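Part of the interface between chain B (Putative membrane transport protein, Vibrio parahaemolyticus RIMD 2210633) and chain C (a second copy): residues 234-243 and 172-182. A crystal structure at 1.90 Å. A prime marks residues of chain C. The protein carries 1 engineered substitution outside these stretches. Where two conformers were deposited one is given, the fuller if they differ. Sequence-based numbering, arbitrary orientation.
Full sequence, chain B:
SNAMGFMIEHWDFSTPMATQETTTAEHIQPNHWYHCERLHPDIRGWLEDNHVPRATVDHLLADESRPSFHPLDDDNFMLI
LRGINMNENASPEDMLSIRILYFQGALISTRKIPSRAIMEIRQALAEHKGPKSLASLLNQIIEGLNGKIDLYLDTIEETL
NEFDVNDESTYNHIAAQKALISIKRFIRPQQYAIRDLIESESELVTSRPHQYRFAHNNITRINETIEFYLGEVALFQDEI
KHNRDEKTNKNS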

# COMPACT_ATOMS: atom_id res chain seq x y z
N ALA B 234 19.94 -1.95 10.36
CA ALA B 234 20.40 -1.59 9.02
C ALA B 234 21.38 -0.42 9.05
O ALA B 234 22.33 -0.38 8.27
CB ALA B 234 19.24 -1.27 8.10
N LEU B 235 21.14 0.52 9.96
CA LEU B 235 22.01 1.69 10.11
C LEU B 235 23.42 1.32 10.59
O LEU B 235 24.43 1.88 10.11
CB LEU B 235 21.35 2.69 11.08
CG LEU B 235 22.25 3.80 11.66
CD1 LEU B 235 22.70 4.78 10.59
CD2 LEU B 235 21.47 4.50 12.74
N PHE B 236 23.49 0.40 11.55
CA PHE B 236 24.76 -0.07 12.10
C PHE B 236 25.58 -0.84 11.06
O PHE B 236 26.82 -0.68 10.97
CB PHE B 236 24.56 -0.92 13.37
CG PHE B 236 25.86 -1.21 14.11
CD1 PHE B 236 26.79 -0.18 14.35
CD2 PHE B 236 26.16 -2.49 14.56
CE1 PHE B 236 27.99 -0.43 15.01
CE2 PHE B 236 27.37 -2.75 15.24
CZ PHE B 236 28.29 -1.71 15.45
N GLN B 237 24.88 -1.64 10.26
CA GLN B 237 25.49 -2.38 9.15
C GLN B 237 26.14 -1.46 8.12
O GLN B 237 27.22 -1.77 7.62
CB GLN B 237 24.48 -3.35 8.52
CG GLN B 237 24.16 -4.54 9.42
CD GLN B 237 23.11 -5.49 8.86
OE1 GLN B 237 23.16 -6.70 9.11
NE2 GLN B 237 22.14 -4.95 8.11
N ASP B 238 25.50 -0.33 7.83
CA ASP B 238 26.10 0.72 6.98
C ASP B 238 27.27 1.41 7.65
O ASP B 238 28.28 1.72 7.00
CB ASP B 238 25.08 1.79 6.58
CG ASP B 238 24.05 1.28 5.59
OD1 ASP B 238 22.97 1.91 5.50
OD2 ASP B 238 24.32 0.27 4.91
N GLU B 239 27.13 1.68 8.95
CA GLU B 239 28.18 2.31 9.74
C GLU B 239 29.46 1.46 9.75
O GLU B 239 30.57 1.99 9.62
CB GLU B 239 27.67 2.58 11.16
CG GLU B 239 28.60 3.44 12.02
CD GLU B 239 28.10 3.62 13.45
OE1 GLU B 239 27.07 3.00 13.83
OE2 GLU B 239 28.74 4.39 14.19
N ILE B 240 29.30 0.14 9.87
CA ILE B 240 30.40 -0.82 9.80
C ILE B 240 31.05 -0.82 8.41
O ILE B 240 32.28 -0.66 8.28
CB ILE B 240 29.95 -2.25 10.17
CG1 ILE B 240 29.46 -2.29 11.62
CG2 ILE B 240 31.09 -3.26 9.97
CD1 ILE B 240 28.66 -3.53 11.95
N LYS B 241 30.23 -1.01 7.38
CA LYS B 241 30.70 -0.98 5.99
C LYS B 241 31.44 0.32 5.64
O LYS B 241 32.52 0.28 5.05
CB LYS B 241 29.54 -1.29 5.02
CG LYS B 241 29.29 -0.29 3.88
CD LYS B 241 30.25 -0.43 2.70
CE LYS B 241 30.15 0.80 1.80
NZ LYS B 241 31.21 0.86 0.75
N HIS B 242 30.87 1.47 6.04
CA HIS B 242 31.51 2.77 5.79
C HIS B 242 32.77 3.00 6.62
O HIS B 242 33.61 3.85 6.28
CB HIS B 242 30.52 3.92 5.96
CG HIS B 242 29.74 4.22 4.72
ND1 HIS B 242 30.33 4.61 3.54
CD2 HIS B 242 28.40 4.20 4.49
CE1 HIS B 242 29.39 4.81 2.62
NE2 HIS B 242 28.21 4.57 3.17
N ASN B 243 32.91 2.25 7.71
CA ASN B 243 34.14 2.28 8.50
C ASN B 243 35.23 1.41 7.87
O ASN B 243 36.39 1.81 7.84
CB ASN B 243 33.88 1.87 9.96
CG ASN B 243 34.96 2.38 10.91
OD1 ASN B 243 35.82 1.62 11.36
ND2 ASN B 243 34.92 3.67 11.21
N ASN C 172 28.65 13.37 7.87
CA ASN C 172 27.78 13.23 9.04
C ASN C 172 26.45 12.52 8.71
O ASN C 172 25.49 12.59 9.48
CB ASN C 172 27.51 14.61 9.67
CG ASN C 172 28.78 15.28 10.16
OD1 ASN C 172 29.43 14.80 11.09
ND2 ASN C 172 29.15 16.39 9.52
N HIS C 173 26.42 11.83 7.57
CA HIS C 173 25.21 11.13 7.11
C HIS C 173 24.67 10.07 8.08
O HIS C 173 23.46 9.89 8.19
CB HIS C 173 25.44 10.50 5.72
CG HIS C 173 26.62 9.59 5.67
ND1 HIS C 173 27.89 10.03 5.41
CD2 HIS C 173 26.72 8.25 5.86
CE1 HIS C 173 28.73 9.01 5.45
NE2 HIS C 173 28.05 7.92 5.71
N ILE C 174 25.56 9.37 8.79
CA ILE C 174 25.13 8.34 9.74
C ILE C 174 24.38 8.96 10.92
O ILE C 174 23.32 8.48 11.28
CB ILE C 174 26.28 7.40 10.17
CG1 ILE C 174 26.57 6.38 9.06
CG2 ILE C 174 25.94 6.65 11.46
CD1 ILE C 174 28.01 5.88 9.03
N ALA C 175 24.94 10.03 11.50
CA ALA C 175 24.26 10.74 12.60
C ALA C 175 22.87 11.28 12.20
O ALA C 175 21.89 11.13 12.96
CB ALA C 175 25.14 11.89 13.14
N ALA C 176 22.79 11.89 11.02
CA ALA C 176 21.51 12.43 10.54
C ALA C 176 20.49 11.32 10.33
O ALA C 176 19.34 11.46 10.71
CB ALA C 176 21.68 13.24 9.25
N GLN C 177 20.93 10.22 9.72
CA GLN C 177 20.06 9.08 9.48
C GLN C 177 19.52 8.51 10.78
O GLN C 177 18.31 8.22 10.88
CB GLN C 177 20.81 8.00 8.70
CG GLN C 177 19.95 6.85 8.20
CD GLN C 177 20.77 5.78 7.51
OE1 GLN C 177 20.37 4.62 7.44
NE2 GLN C 177 21.95 6.16 7.02
N LYS C 178 20.39 8.37 11.78
CA LYS C 178 19.98 7.93 13.12
C LYS C 178 18.90 8.86 13.69
O LYS C 178 17.84 8.39 14.13
CB LYS C 178 21.20 7.89 14.05
CG LYS C 178 21.10 6.84 15.15
CD LYS C 178 20.65 7.40 16.49
CE LYS C 178 21.16 6.50 17.64
NZ LYS C 178 21.82 7.31 18.72
N ALA C 179 19.14 10.17 13.63
CA ALA C 179 18.17 11.15 14.12
C ALA C 179 16.82 11.02 13.39
O ALA C 179 15.77 10.99 14.04
CB ALA C 179 18.71 12.56 13.97
N LEU C 180 16.87 10.91 12.07
CA LEU C 180 15.67 10.85 11.23
C LEU C 180 14.79 9.61 11.48
O LEU C 180 13.55 9.75 11.59
CB LEU C 180 16.03 10.95 9.75
CG LEU C 180 16.54 12.31 9.26
CD1 LEU C 180 17.27 12.13 7.94
CD2 LEU C 180 15.36 13.28 9.15
N ILE C 181 15.41 8.43 11.55
CA ILE C 181 14.62 7.23 11.86
C ILE C 181 13.99 7.27 13.25
O ILE C 181 12.85 6.83 13.42
CB ILE C 181 15.33 5.88 11.57
CG1 ILE C 181 16.53 5.64 12.50
CG2 ILE C 181 15.68 5.78 10.07
CD1 ILE C 181 17.17 4.24 12.42
N SER C 182 14.71 7.83 14.22
CA SER C 182 14.20 8.00 15.59
C SER C 182 12.95 8.87 15.67
O SER C 182 12.00 8.56 16.41
CB SER C 182 15.28 8.58 16.51
OG SER C 182 16.42 7.75 16.53

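The contact is between two helices, 234–243 and 173′–182′, packed almost exactly antiparallel, their N-to-C directions 179° apart and their axes 10.7 Å apart at closest approach. No hydrogen bond crosses between them; the contact, 392 Å² of buried surface summed over both sides, rests on packing. Each backbone satisfies most of its polar groups internally, through i to i+4 bonds such as Glu239 N to Leu235 O at 2.9 Å.

Apolar packing centres on Leu235, which loses 116 Å² to the other stretch. Its side chain is a knob in a hole formed by Ile174′, Gln177′, Lys178′ and Ile181′, spaced three, one and three residues apart, so that they span about two turns of one helix face. The branched end of leucine suits this: Leu235 CD1 lies 3.8 Å from both Ile174′ CG2 and Gln177′ CD, while Leu235 CD2 reaches Lys178′ CG at 3.4 Å and Ile181′ CD1 at 4.3 Å. Lysine can line a hole around a leucine because its methylenes do the packing while the end of its chain leads away. Ile174′ answers from the other helix. Ile174′ CD1 rests 3.6 Å from Glu239 CA and 3.9 Å from Glu239 CG, so the glutamate contributes its aliphatic stem here rather than its charge.

The aromatic contact joins His242 and His173′ edge to face. A flat aromatic ring can offer a face to one neighbour and an edge to another, and here His242 offers the face and His173′ the edge. Ring centroids are 5.1 Å apart and the planes meet at 66°; His173′ NE2 approaches His242 CD2 at 3.9 Å. The arrangement has a price, since His173′ NE2 is buried by the contact without a polar partner.

Asp238 OD1 and Gln177′ OE1, both oxygens, are 4.2 Å apart and not hydrogen-bonded; Gln177′ NE2 is hydrogen-bonded elsewhere in the structure.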